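Local coordinates for protein hydrazine synthase subunit alpha (Candidatus Kuenenia stuttgartiensis, PDB 5C2V) that forms part of the hydrazine synthase complex, in which it condenses hydroxylamine with ammonia to give hydrazine, and binds two c-type hemes, at residues 187-192 against 399-404; 414-419 against 549-554; 428-433 against 578-583. All coordinates share one frame; numbering follows the deposited sequence.

In the fold
In space the three contacts follow one another from a sheet of the N-terminal region toward the covalently bound heme next to the zinc site; along the chain contact 1 closes first, while contacts 2 and 3 interleave. The centres of contacts 1 and 2 are about 12 Å apart, those of 2 and 3 about 13 Å and those of 1 and 3 about 23 Å. Thr-401 CB packs on His-552 CE1 at 3.5 Å, and Arg-189 and Arg-549 both form salt bridges to Asp-219, which ties contacts 1 and 2 together. Contacts 2 and 3 share a sheet: Tyr-551 N lies 2.8 Å from Trp-428 O, a probable hydrogen bond. Ile-432 touches the heme, and Arg-554 lies against a heme methyl.

Contact 1 of 3, residues 187-192 against 399-404; sequences LYRLDT and TFTAGK
With CG placed between the backbone N and the carbonyl carbon (chi1 66°) and the rest of the chain extended, Arg-189 stretches straight out from its strand and brings its guanidinium up to the backbone of 399-404. Arg-189 NH2 makes the only hydrogen bond between the two segments, to Thr-401 O at 3.0 Å, with a nearly straight N-H...O angle of 167°. The oxygen sits in the guanidinium plane, but the donor stands well above the carbonyl plane, away from the lone pairs. A lone pair is taken instead by Thr-399, whose OG1 donates in the carbonyl plane to Thr-401 O at 2.9 Å, so that two donors grip this one oxygen. Strand 187-191 lies in the third sheet in chain order, consistent with a blade of the six-bladed beta-propeller; it meets the weakly bonded strand around 401-403 at 91°, linked by a side chain reaching a backbone carbonyl. Within 399-404, Gly-403 N donates to Thr-401 OG1 at 3.0 Å, an ST turn; this hydroxyl also bonds to Phe-406 O. Behind the tip, Arg-189 NE forms a salt bridge with Asp-219, while Trp-264 makes a cation-pi contact with the same arginine.

Contact 2 of 3, residues 414-419 against 549-554; sequences QPFDQV and RPYHGR. With HEC (heme c), chain B.
Phe-416 drives the edge of its ring into a face of Tyr-551, a T-shaped pair with planes at 86° and centroids 5.2 Å apart. The para carbon does the touching: Phe-416 CZ comes to 3.5 Å from Tyr-551 CD1 and lies almost as near CG, toward the CB end of the tyrosine ring. A chi1 of 175° swings the Tyr-551 ring out from its turn to meet Phe-416, and its OH is bonded to Val-410 N, which fixes the far end of the ring.

The buried side of the contact is completed by Gln-418, which reaches out as an extended chain and sets OE1 against Pro-550 CB at 3.2 Å, although no hydrogen bond joins the two segments. Phe-416 marks the more open side: it remains partly exposed, even though it also stacks with His-587.

Pro-550 and Tyr-551 occupy the corners of a type II beta turn, closed by His-552 N to Arg-549 O at 3.1 Å and braced by a nearly linear bond from His-552 ND1 to Pro-550 O at 3.0 Å. The turn leads into strand 553-556, where Arg-554 lays a guanidinium face against the heme methyl, with Arg-554 NE 3.3 Å from HEC CMB. The strand ends at Cys-556, which opens a CXXCH heme c signature, here unusual in that its His-560 binds zinc while Tyr-564 ligates the iron.

Contact 3 of 3, residues 428-433 against 578-583; sequences WGTWIC and YNWWYD
Trp-580 reaches across to Thr-430 and Ile-432 with its indole alone. From CB, a chi1 of -159° carries the ring toward the strand and a chi2 near 0° turns its N-H edge to Thr-430. Trp-580 NE1 donates to Thr-430 OG1 at 3.1 Å, with an N-H...O angle of 153°, and the hydroxyl lies in the ring plane, at the edge. Past it, CE2 and CZ2 still border the same oxygen. At the outer end of the six-membered ring the partner changes: Trp-580 CH2 comes to 3.8 Å from Ile-432 CG2, and CZ3 is nearly as close. This methyl sits over the ring face, 3.9 Å from the six-membered-ring centroid, a CH-pi contact.

Strand 428-433 is the central strand of a three-stranded mixed sheet, between 517-522 and 553-556. Val-518 and Ile-555 of these flanking strands also pack on the indole, so that the loop 578-583 is laid over the sheet. Trp-85 of the gamma subunit stacks on Trp-580, making this tryptophan part of the subunit interface. The buried indole N-H is thus satisfied by a hydroxyl while a methyl covers a face; with the neighbouring rings of Tyr-588 and Trp-85 of the gamma subunit, these should restrain the ring's rotation.

Contact 1 of 3, residues 187-192 against 399-404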
loop_
_atom_site.group_PDB
_atom_site.type_symbol
_atom_site.label_atom_id
_atom_site.label_comp_id
_atom_site.label_asym_id
_atom_site.label_seq_id
_atom_site.Cartn_x
_atom_site.Cartn_y
_atom_site.Cartn_z
ATOM N N LEU D 187 -16.947 9.699 23.082
ATOM C CA LEU D 187 -16.503 10.517 24.205
ATOM C C LEU D 187 -17.664 11.250 24.866
ATOM O O LEU D 187 -18.552 11.774 24.194
ATOM C CB LEU D 187 -15.437 11.518 23.758
ATOM C CG LEU D 187 -14.081 10.935 23.353
ATOM C CD1 LEU D 187 -13.072 12.046 23.100
ATOM C CD2 LEU D 187 -13.567 9.971 24.413
ATOM N N TYR D 188 -17.643 11.271 26.195
ATOM C CA TYR D 188 -18.654 11.956 26.987
ATOM C C TYR D 188 -18.014 12.973 27.922
ATOM O O TYR D 188 -16.967 12.705 28.527
ATOM C CB TYR D 188 -19.469 10.959 27.814
ATOM C CG TYR D 188 -20.461 10.125 27.038
ATOM C CD1 TYR D 188 -20.078 8.932 26.438
ATOM C CD2 TYR D 188 -21.789 10.515 26.930
ATOM C CE1 TYR D 188 -20.987 8.162 25.737
ATOM C CE2 TYR D 188 -22.705 9.752 26.232
ATOM C CZ TYR D 188 -22.298 8.576 25.638
ATOM O OH TYR D 188 -23.206 7.812 24.941
ATOM N N ARG D 189 -18.644 14.138 28.037
ATOM C CA ARG D 189 -18.284 15.098 29.071
ATOM C C ARG D 189 -19.269 14.963 30.227
ATOM O O ARG D 189 -20.465 14.735 30.019
ATOM C CB ARG D 189 -18.264 16.530 28.527
ATOM C CG ARG D 189 -19.609 17.084 28.089
ATOM C CD ARG D 189 -19.488 18.559 27.735
ATOM N NE ARG D 189 -20.726 19.104 27.186
ATOM C CZ ARG D 189 -20.885 20.373 26.823
ATOM N NH1 ARG D 189 -19.883 21.231 26.954
ATOM N NH2 ARG D 189 -22.046 20.785 26.332
ATOM N N LEU D 190 -18.758 15.092 31.446
ATOM C CA LEU D 190 -19.551 14.817 32.637
ATOM C C LEU D 190 -19.452 15.940 33.664
ATOM O O LEU D 190 -18.366 16.258 34.152
ATOM C CB LEU D 190 -19.110 13.487 33.261
ATOM C CG LEU D 190 -19.763 12.988 34.553
ATOM C CD1 LEU D 190 -19.843 11.475 34.537
ATOM C CD2 LEU D 190 -18.987 13.444 35.777
ATOM N N ASP D 191 -20.597 16.536 33.981
ATOM C CA ASP D 191 -20.682 17.506 35.062
ATOM C C ASP D 191 -20.822 16.764 36.384
ATOM O O ASP D 191 -21.764 15.981 36.583
ATOM C CB ASP D 191 -21.855 18.466 34.849
ATOM C CG ASP D 191 -21.736 19.729 35.684
ATOM O OD1 ASP D 191 -21.289 19.645 36.848
ATOM O OD2 ASP D 191 -22.088 20.814 35.175
ATOM N N THR D 192 -19.868 17.019 37.277
ATOM C CA THR D 192 -19.778 16.337 38.560
ATOM C C THR D 192 -20.691 16.945 39.619
ATOM O O THR D 192 -20.975 16.314 40.636
ATOM C CB THR D 192 -18.332 16.359 39.099
ATOM O OG1 THR D 192 -17.946 17.709 39.385
ATOM C CG2 THR D 192 -17.369 15.769 38.079
ATOM N N THR D 399 -17.560 27.066 25.748
ATOM C CA THR D 399 -18.499 26.209 25.033
ATOM C C THR D 399 -19.779 26.955 24.668
ATOM O O THR D 399 -20.371 27.648 25.494
ATOM C CB THR D 399 -18.865 24.959 25.853
ATOM O OG1 THR D 399 -19.996 24.311 25.255
ATOM C CG2 THR D 399 -19.207 25.336 27.287
ATOM N N PHE D 400 -20.186 26.823 23.411
ATOM C CA PHE D 400 -21.412 27.447 22.932
ATOM C C PHE D 400 -22.602 26.487 22.926
ATOM O O PHE D 400 -23.667 26.813 22.403
ATOM C CB PHE D 400 -21.182 28.054 21.549
ATOM C CG PHE D 400 -20.399 29.335 21.588
ATOM C CD1 PHE D 400 -19.014 29.320 21.636
ATOM C CD2 PHE D 400 -21.053 30.555 21.618
ATOM C CE1 PHE D 400 -18.296 30.502 21.689
ATOM C CE2 PHE D 400 -20.341 31.739 21.671
ATOM C CZ PHE D 400 -18.962 31.713 21.707
ATOM N N THR D 401 -22.410 25.290 23.474
ATOM C CA THR D 401 -23.521 24.356 23.636
ATOM C C THR D 401 -23.698 23.908 25.088
ATOM O O THR D 401 -22.728 23.654 25.804
ATOM C CB THR D 401 -23.354 23.105 22.745
ATOM O OG1 THR D 401 -24.398 22.167 23.037
ATOM C CG2 THR D 401 -22.003 22.442 22.982
ATOM N N ALA D 402 -24.957 23.825 25.508
ATOM C CA ALA D 402 -25.328 23.353 26.837
ATOM C C ALA D 402 -25.567 21.844 26.821
ATOM O O ALA D 402 -26.091 21.277 27.780
ATOM C CB ALA D 402 -26.552 24.092 27.351
ATOM N N GLY D 403 -25.196 21.207 25.714
ATOM C CA GLY D 403 -25.466 19.796 25.500
ATOM C C GLY D 403 -26.676 19.530 24.625
ATOM O O GLY D 403 -27.031 20.362 23.788
ATOM N N LYS D 404 -27.292 18.365 24.810
ATOM C CA LYS D 404 -28.316 17.858 23.898
ATOM C C LYS D 404 -29.434 18.865 23.641
ATOM O O LYS D 404 -30.039 19.390 24.577
ATOM C CB LYS D 404 -28.903 16.557 24.457
ATOM C CG LYS D 404 -30.321 16.248 24.002
ATOM C CD LYS D 404 -30.961 15.199 24.902
ATOM C CE LYS D 404 -32.430 14.993 24.566
ATOM N NZ LYS D 404 -33.092 14.053 25.514
#

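Contact 2 of 3, residues 414-419 against 549-554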
loop_
_atom_site.group_PDB
_atom_site.type_symbol
_atom_site.label_atom_id
_atom_site.label_comp_id
_atom_site.label_asym_id
_atom_site.label_seq_id
_atom_site.Cartn_x
_atom_site.Cartn_y
_atom_site.Cartn_z
ATOM N N GLN D 414 -27.157 33.412 25.625
ATOM C CA GLN D 414 -28.245 32.809 26.390
ATOM C C GLN D 414 -28.584 31.404 25.891
ATOM O O GLN D 414 -28.966 31.235 24.732
ATOM C CB GLN D 414 -29.486 33.700 26.345
ATOM C CG GLN D 414 -29.305 35.029 27.061
ATOM C CD GLN D 414 -30.530 35.914 26.971
ATOM O OE1 GLN D 414 -30.682 36.689 26.028
ATOM N NE2 GLN D 414 -31.412 35.804 27.958
ATOM N N PRO D 415 -28.430 30.392 26.759
ATOM C CA PRO D 415 -28.785 29.007 26.423
ATOM C C PRO D 415 -30.222 28.873 25.921
ATOM O O PRO D 415 -31.112 29.565 26.415
ATOM C CB PRO D 415 -28.608 28.268 27.751
ATOM C CG PRO D 415 -27.618 29.081 28.506
ATOM C CD PRO D 415 -27.895 30.507 28.127
ATOM N N PHE D 416 -30.436 27.995 24.946
ATOM C CA PHE D 416 -31.769 27.767 24.400
ATOM C C PHE D 416 -31.948 26.327 23.925
ATOM O O PHE D 416 -31.024 25.718 23.380
ATOM C CB PHE D 416 -32.054 28.741 23.250
ATOM C CG PHE D 416 -31.072 28.651 22.112
ATOM C CD1 PHE D 416 -29.901 29.391 22.130
ATOM C CD2 PHE D 416 -31.327 27.838 21.019
ATOM C CE1 PHE D 416 -28.999 29.316 21.083
ATOM C CE2 PHE D 416 -30.429 27.758 19.970
ATOM C CZ PHE D 416 -29.265 28.498 20.002
ATOM N N ASP D 417 -33.149 25.796 24.138
ATOM C CA ASP D 417 -33.501 24.454 23.690
ATOM C C ASP D 417 -34.212 24.533 22.344
ATOM O O ASP D 417 -35.297 25.105 22.240
ATOM C CB ASP D 417 -34.385 23.756 24.726
ATOM C CG ASP D 417 -34.637 22.297 24.392
ATOM O OD1 ASP D 417 -35.452 22.022 23.487
ATOM O OD2 ASP D 417 -34.026 21.424 25.041
ATOM N N GLN D 418 -33.599 23.955 21.317
ATOM C CA GLN D 418 -34.124 24.056 19.961
ATOM C C GLN D 418 -35.385 23.221 19.759
ATOM O O GLN D 418 -36.221 23.543 18.916
ATOM C CB GLN D 418 -33.057 23.635 18.948
ATOM C CG GLN D 418 -31.760 24.420 19.051
ATOM C CD GLN D 418 -30.756 24.031 17.984
ATOM O OE1 GLN D 418 -29.846 23.240 18.231
ATOM N NE2 GLN D 418 -30.914 24.590 16.791
ATOM N N VAL D 419 -35.525 22.154 20.540
ATOM C CA VAL D 419 -36.622 21.212 20.349
ATOM C C VAL D 419 -37.824 21.503 21.244
ATOM O O VAL D 419 -38.901 21.845 20.756
ATOM C CB VAL D 419 -36.161 19.764 20.602
ATOM C CG1 VAL D 419 -37.311 18.794 20.382
ATOM C CG2 VAL D 419 -34.991 19.422 19.697
ATOM N N ARG D 549 -22.321 19.960 16.881
ATOM C CA ARG D 549 -23.070 20.210 18.104
ATOM C C ARG D 549 -24.218 21.156 17.763
ATOM O O ARG D 549 -24.162 21.845 16.744
ATOM C CB ARG D 549 -22.168 20.794 19.197
ATOM C CG ARG D 549 -21.032 19.878 19.644
ATOM C CD ARG D 549 -21.483 18.428 19.800
ATOM N NE ARG D 549 -22.649 18.284 20.670
ATOM C CZ ARG D 549 -22.589 18.132 21.989
ATOM N NH1 ARG D 549 -21.416 18.107 22.606
ATOM N NH2 ARG D 549 -23.706 18.006 22.692
ATOM N N PRO D 550 -25.278 21.172 18.591
ATOM C CA PRO D 550 -26.419 22.064 18.350
ATOM C C PRO D 550 -26.012 23.526 18.163
ATOM O O PRO D 550 -25.159 24.019 18.902
ATOM C CB PRO D 550 -27.262 21.893 19.613
ATOM C CG PRO D 550 -26.973 20.506 20.056
ATOM C CD PRO D 550 -25.524 20.264 19.727
ATOM N N TYR D 551 -26.591 24.177 17.153
ATOM C CA TYR D 551 -26.378 25.601 16.865
ATOM C C TYR D 551 -24.956 25.907 16.380
ATOM O O TYR D 551 -24.682 26.993 15.870
ATOM C CB TYR D 551 -26.711 26.453 18.100
ATOM C CG TYR D 551 -26.407 27.923 17.937
ATOM C CD1 TYR D 551 -27.208 28.736 17.147
ATOM C CD2 TYR D 551 -25.312 28.498 18.569
ATOM C CE1 TYR D 551 -26.931 30.081 16.992
ATOM C CE2 TYR D 551 -25.026 29.842 18.420
ATOM C CZ TYR D 551 -25.838 30.628 17.631
ATOM O OH TYR D 551 -25.557 31.967 17.483
ATOM N N HIS D 552 -24.058 24.939 16.515
ATOM C CA HIS D 552 -22.691 25.104 16.045
ATOM C C HIS D 552 -22.631 25.123 14.529
ATOM O O HIS D 552 -23.572 24.711 13.849
ATOM C CB HIS D 552 -21.791 23.992 16.584
ATOM C CG HIS D 552 -21.324 24.222 17.985
ATOM N ND1 HIS D 552 -22.191 24.326 19.051
ATOM C CD2 HIS D 552 -20.079 24.373 18.496
ATOM C CE1 HIS D 552 -21.500 24.529 20.159
ATOM N NE2 HIS D 552 -20.216 24.561 19.849
ATOM N N GLY D 553 -21.516 25.609 14.005
ATOM C CA GLY D 553 -21.285 25.569 12.578
ATOM C C GLY D 553 -19.805 25.440 12.315
ATOM O O GLY D 553 -18.987 25.887 13.119
ATOM N N ARG D 554 -19.448 24.845 11.182
ATOM C CA ARG D 554 -18.037 24.548 10.946
ATOM C C ARG D 554 -17.562 24.925 9.551
ATOM O O ARG D 554 -18.238 24.666 8.559
ATOM C CB ARG D 554 -17.748 23.065 11.200
ATOM C CG ARG D 554 -16.284 22.708 10.991
ATOM C CD ARG D 554 -15.810 21.572 11.875
ATOM N NE ARG D 554 -14.351 21.501 11.869
ATOM C CZ ARG D 554 -13.639 20.507 12.389
ATOM N NH1 ARG D 554 -14.246 19.476 12.958
ATOM N NH2 ARG D 554 -12.315 20.543 12.332
HETATM FE FE HEC B . -12.962 16.512 4.783
HETATM C CHA HEC B . -11.169 13.680 5.614
HETATM C CHB HEC B . -13.193 17.319 8.107
HETATM C CHC HEC B . -15.090 19.121 4.015
HETATM C CHD HEC B . -12.929 15.598 1.479
HETATM N NA HEC B . -12.301 15.662 6.529
HETATM C C1A HEC B . -11.586 14.487 6.647
HETATM C C2A HEC B . -11.344 14.247 8.053
HETATM C C3A HEC B . -11.902 15.244 8.745
HETATM C C4A HEC B . -12.516 16.158 7.800
HETATM C CMA HEC B . -11.895 15.405 10.280
HETATM C CAA HEC B . -10.579 13.037 8.634
HETATM C CBA HEC B . -9.140 13.432 8.952
HETATM C CGA HEC B . -8.369 13.716 7.688
HETATM O O1A HEC B . -7.701 14.780 7.617
HETATM O O2A HEC B . -8.421 12.884 6.747
HETATM N NB HEC B . -14.077 17.887 5.881
HETATM C C1B HEC B . -13.777 18.177 7.200
HETATM C C2B HEC B . -14.180 19.545 7.456
HETATM C C3B HEC B . -14.707 20.044 6.337
HETATM C C4B HEC B . -14.652 19.013 5.318
HETATM C CMB HEC B . -14.035 20.294 8.798
HETATM C CAB HEC B . -15.261 21.479 6.175
HETATM C CBB HEC B . -16.786 21.429 5.937
HETATM N NC HEC B . -13.806 17.263 3.054
HETATM C C1C HEC B . -14.737 18.282 2.980
HETATM C C2C HEC B . -15.187 18.379 1.606
HETATM C C3C HEC B . -14.675 17.343 0.937
HETATM C C4C HEC B . -13.741 16.660 1.814
HETATM C CMC HEC B . -16.327 19.291 1.103
HETATM C CAC HEC B . -14.938 17.018 -0.550
HETATM C CBC HEC B . -15.699 15.678 -0.657
HETATM N ND HEC B . -12.180 14.887 3.715
HETATM C C1D HEC B . -12.275 14.745 2.335
HETATM C C2D HEC B . -11.574 13.549 1.930
HETATM C C3D HEC B . -11.018 12.952 3.227
HETATM C C4D HEC B . -11.449 13.845 4.277
HETATM C CMD HEC B . -11.417 13.005 0.493
HETATM C CAD HEC B . -10.185 11.664 3.396
HETATM C CBD HEC B . -11.053 10.469 3.021
HETATM C CGD HEC B . -10.250 9.205 3.146
HETATM O O1D HEC B . -10.747 8.146 2.687
HETATM O O2D HEC B . -9.117 9.256 3.692
#

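Contact 3 of 3, residues 428-433 against 578-583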
loop_
_atom_site.group_PDB
_atom_site.type_symbol
_atom_site.label_atom_id
_atom_site.label_comp_id
_atom_site.label_asym_id
_atom_site.label_seq_id
_atom_site.Cartn_x
_atom_site.Cartn_y
_atom_site.Cartn_z
ATOM N N TRP D 428 -30.197 21.289 15.344
ATOM C CA TRP D 428 -29.540 21.500 14.059
ATOM C C TRP D 428 -28.357 22.465 14.131
ATOM O O TRP D 428 -28.180 23.186 15.114
ATOM C CB TRP D 428 -30.560 21.988 13.023
ATOM C CG TRP D 428 -31.279 23.248 13.391
ATOM C CD1 TRP D 428 -32.332 23.372 14.249
ATOM C CD2 TRP D 428 -31.016 24.563 12.885
ATOM N NE1 TRP D 428 -32.732 24.684 14.320
ATOM C CE2 TRP D 428 -31.940 25.435 13.493
ATOM C CE3 TRP D 428 -30.084 25.087 11.984
ATOM C CZ2 TRP D 428 -31.960 26.803 13.228
ATOM C CZ3 TRP D 428 -30.105 26.445 11.723
ATOM C CH2 TRP D 428 -31.037 27.287 12.342
ATOM N N GLY D 429 -27.554 22.469 13.070
ATOM C CA GLY D 429 -26.342 23.267 13.002
ATOM C C GLY D 429 -25.969 23.531 11.555
ATOM O O GLY D 429 -26.747 23.225 10.657
ATOM N N THR D 430 -24.794 24.108 11.318
ATOM C CA THR D 430 -24.404 24.471 9.956
ATOM C C THR D 430 -22.980 24.066 9.572
ATOM O O THR D 430 -22.133 23.803 10.429
ATOM C CB THR D 430 -24.535 25.994 9.728
ATOM O OG1 THR D 430 -23.763 26.695 10.712
ATOM C CG2 THR D 430 -25.988 26.435 9.821
ATOM N N TRP D 431 -22.714 24.018 8.271
ATOM C CA TRP D 431 -21.333 23.881 7.819
ATOM C C TRP D 431 -21.120 24.542 6.463
ATOM O O TRP D 431 -22.044 24.646 5.651
ATOM C CB TRP D 431 -20.905 22.407 7.777
ATOM C CG TRP D 431 -21.571 21.569 6.730
ATOM C CD1 TRP D 431 -22.665 20.771 6.893
ATOM C CD2 TRP D 431 -21.167 21.420 5.363
ATOM N NE1 TRP D 431 -22.974 20.143 5.710
ATOM C CE2 TRP D 431 -22.071 20.528 4.754
ATOM C CE3 TRP D 431 -20.132 21.962 4.593
ATOM C CZ2 TRP D 431 -21.971 20.164 3.414
ATOM C CZ3 TRP D 431 -20.036 21.599 3.261
ATOM C CH2 TRP D 431 -20.949 20.709 2.685
ATOM N N ILE D 432 -19.892 24.999 6.238
ATOM C CA ILE D 432 -19.542 25.734 5.034
ATOM C C ILE D 432 -18.132 25.402 4.534
ATOM O O ILE D 432 -17.165 25.353 5.306
ATOM C CB ILE D 432 -19.663 27.260 5.269
ATOM C CG1 ILE D 432 -19.114 28.047 4.077
ATOM C CG2 ILE D 432 -18.958 27.665 6.552
ATOM C CD1 ILE D 432 -19.255 29.546 4.221
ATOM N N CYS D 433 -18.038 25.168 3.229
ATOM C CA CYS D 433 -16.764 24.979 2.553
ATOM C C CYS D 433 -16.547 26.121 1.568
ATOM O O CYS D 433 -17.424 26.426 0.756
ATOM C CB CYS D 433 -16.724 23.632 1.829
ATOM S SG CYS D 433 -15.142 23.260 1.036
ATOM N N TYR D 578 -22.076 34.953 2.444
ATOM C CA TYR D 578 -23.182 35.901 2.494
ATOM C C TYR D 578 -24.537 35.201 2.495
ATOM O O TYR D 578 -25.575 35.845 2.641
ATOM C CB TYR D 578 -23.086 36.879 1.322
ATOM C CG TYR D 578 -21.829 37.719 1.351
ATOM C CD1 TYR D 578 -20.645 37.256 0.794
ATOM C CD2 TYR D 578 -21.823 38.972 1.951
ATOM C CE1 TYR D 578 -19.491 38.018 0.827
ATOM C CE2 TYR D 578 -20.677 39.742 1.988
ATOM C CZ TYR D 578 -19.514 39.261 1.425
ATOM O OH TYR D 578 -18.371 40.026 1.460
ATOM N N ASN D 579 -24.528 33.883 2.331
ATOM C CA ASN D 579 -25.756 33.100 2.418
ATOM C C ASN D 579 -25.928 32.464 3.797
ATOM O O ASN D 579 -26.885 31.724 4.028
ATOM C CB ASN D 579 -25.780 32.017 1.336
ATOM C CG ASN D 579 -27.187 31.534 1.022
ATOM O OD1 ASN D 579 -28.170 32.189 1.365
ATOM N ND2 ASN D 579 -27.287 30.385 0.361
ATOM N N TRP D 580 -25.009 32.756 4.713
ATOM C CA TRP D 580 -24.953 32.039 5.985
ATOM C C TRP D 580 -25.867 32.636 7.062
ATOM O O TRP D 580 -26.920 32.073 7.361
ATOM C CB TRP D 580 -23.508 32.013 6.488
ATOM C CG TRP D 580 -23.211 30.939 7.486
ATOM C CD1 TRP D 580 -24.074 29.997 7.969
ATOM C CD2 TRP D 580 -21.949 30.687 8.112
ATOM N NE1 TRP D 580 -23.427 29.179 8.865
ATOM C CE2 TRP D 580 -22.121 29.582 8.971
ATOM C CE3 TRP D 580 -20.691 31.291 8.035
ATOM C CZ2 TRP D 580 -21.082 29.071 9.745
ATOM C CZ3 TRP D 580 -19.662 30.783 8.804
ATOM C CH2 TRP D 580 -19.863 29.684 9.648
ATOM N N TRP D 581 -25.467 33.759 7.658
ATOM C CA TRP D 581 -26.355 34.483 8.563
ATOM C C TRP D 581 -26.377 35.973 8.219
ATOM O O TRP D 581 -25.445 36.704 8.559
ATOM C CB TRP D 581 -25.884 34.255 10.009
ATOM C CG TRP D 581 -26.607 35.026 11.075
ATOM C CD1 TRP D 581 -27.891 35.473 11.038
ATOM C CD2 TRP D 581 -26.077 35.433 12.346
ATOM N NE1 TRP D 581 -28.197 36.136 12.204
ATOM C CE2 TRP D 581 -27.100 36.126 13.022
ATOM C CE3 TRP D 581 -24.838 35.276 12.976
ATOM C CZ2 TRP D 581 -26.922 36.664 14.296
ATOM C CZ3 TRP D 581 -24.663 35.815 14.240
ATOM C CH2 TRP D 581 -25.699 36.498 14.885
ATOM N N TYR D 582 -27.441 36.426 7.556
ATOM C CA TYR D 582 -27.627 37.854 7.291
ATOM C C TYR D 582 -28.717 38.556 8.117
ATOM O O TYR D 582 -28.942 39.754 7.941
ATOM C CB TYR D 582 -27.877 38.096 5.792
ATOM C CG TYR D 582 -28.832 37.145 5.098
ATOM C CD1 TYR D 582 -28.396 35.914 4.624
ATOM C CD2 TYR D 582 -30.155 37.502 4.873
ATOM C CE1 TYR D 582 -29.259 35.052 3.973
ATOM C CE2 TYR D 582 -31.025 36.646 4.222
ATOM C CZ TYR D 582 -30.572 35.423 3.776
ATOM O OH TYR D 582 -31.434 34.567 3.128
ATOM N N ASP D 583 -29.399 37.832 9.002
ATOM C CA ASP D 583 -30.552 38.404 9.708
ATOM C C ASP D 583 -30.383 38.393 11.230
ATOM O O ASP D 583 -30.018 37.374 11.812
ATOM C CB ASP D 583 -31.827 37.650 9.324
ATOM C CG ASP D 583 -33.081 38.481 9.516
ATOM O OD1 ASP D 583 -33.028 39.483 10.258
ATOM O OD2 ASP D 583 -34.123 38.129 8.922
#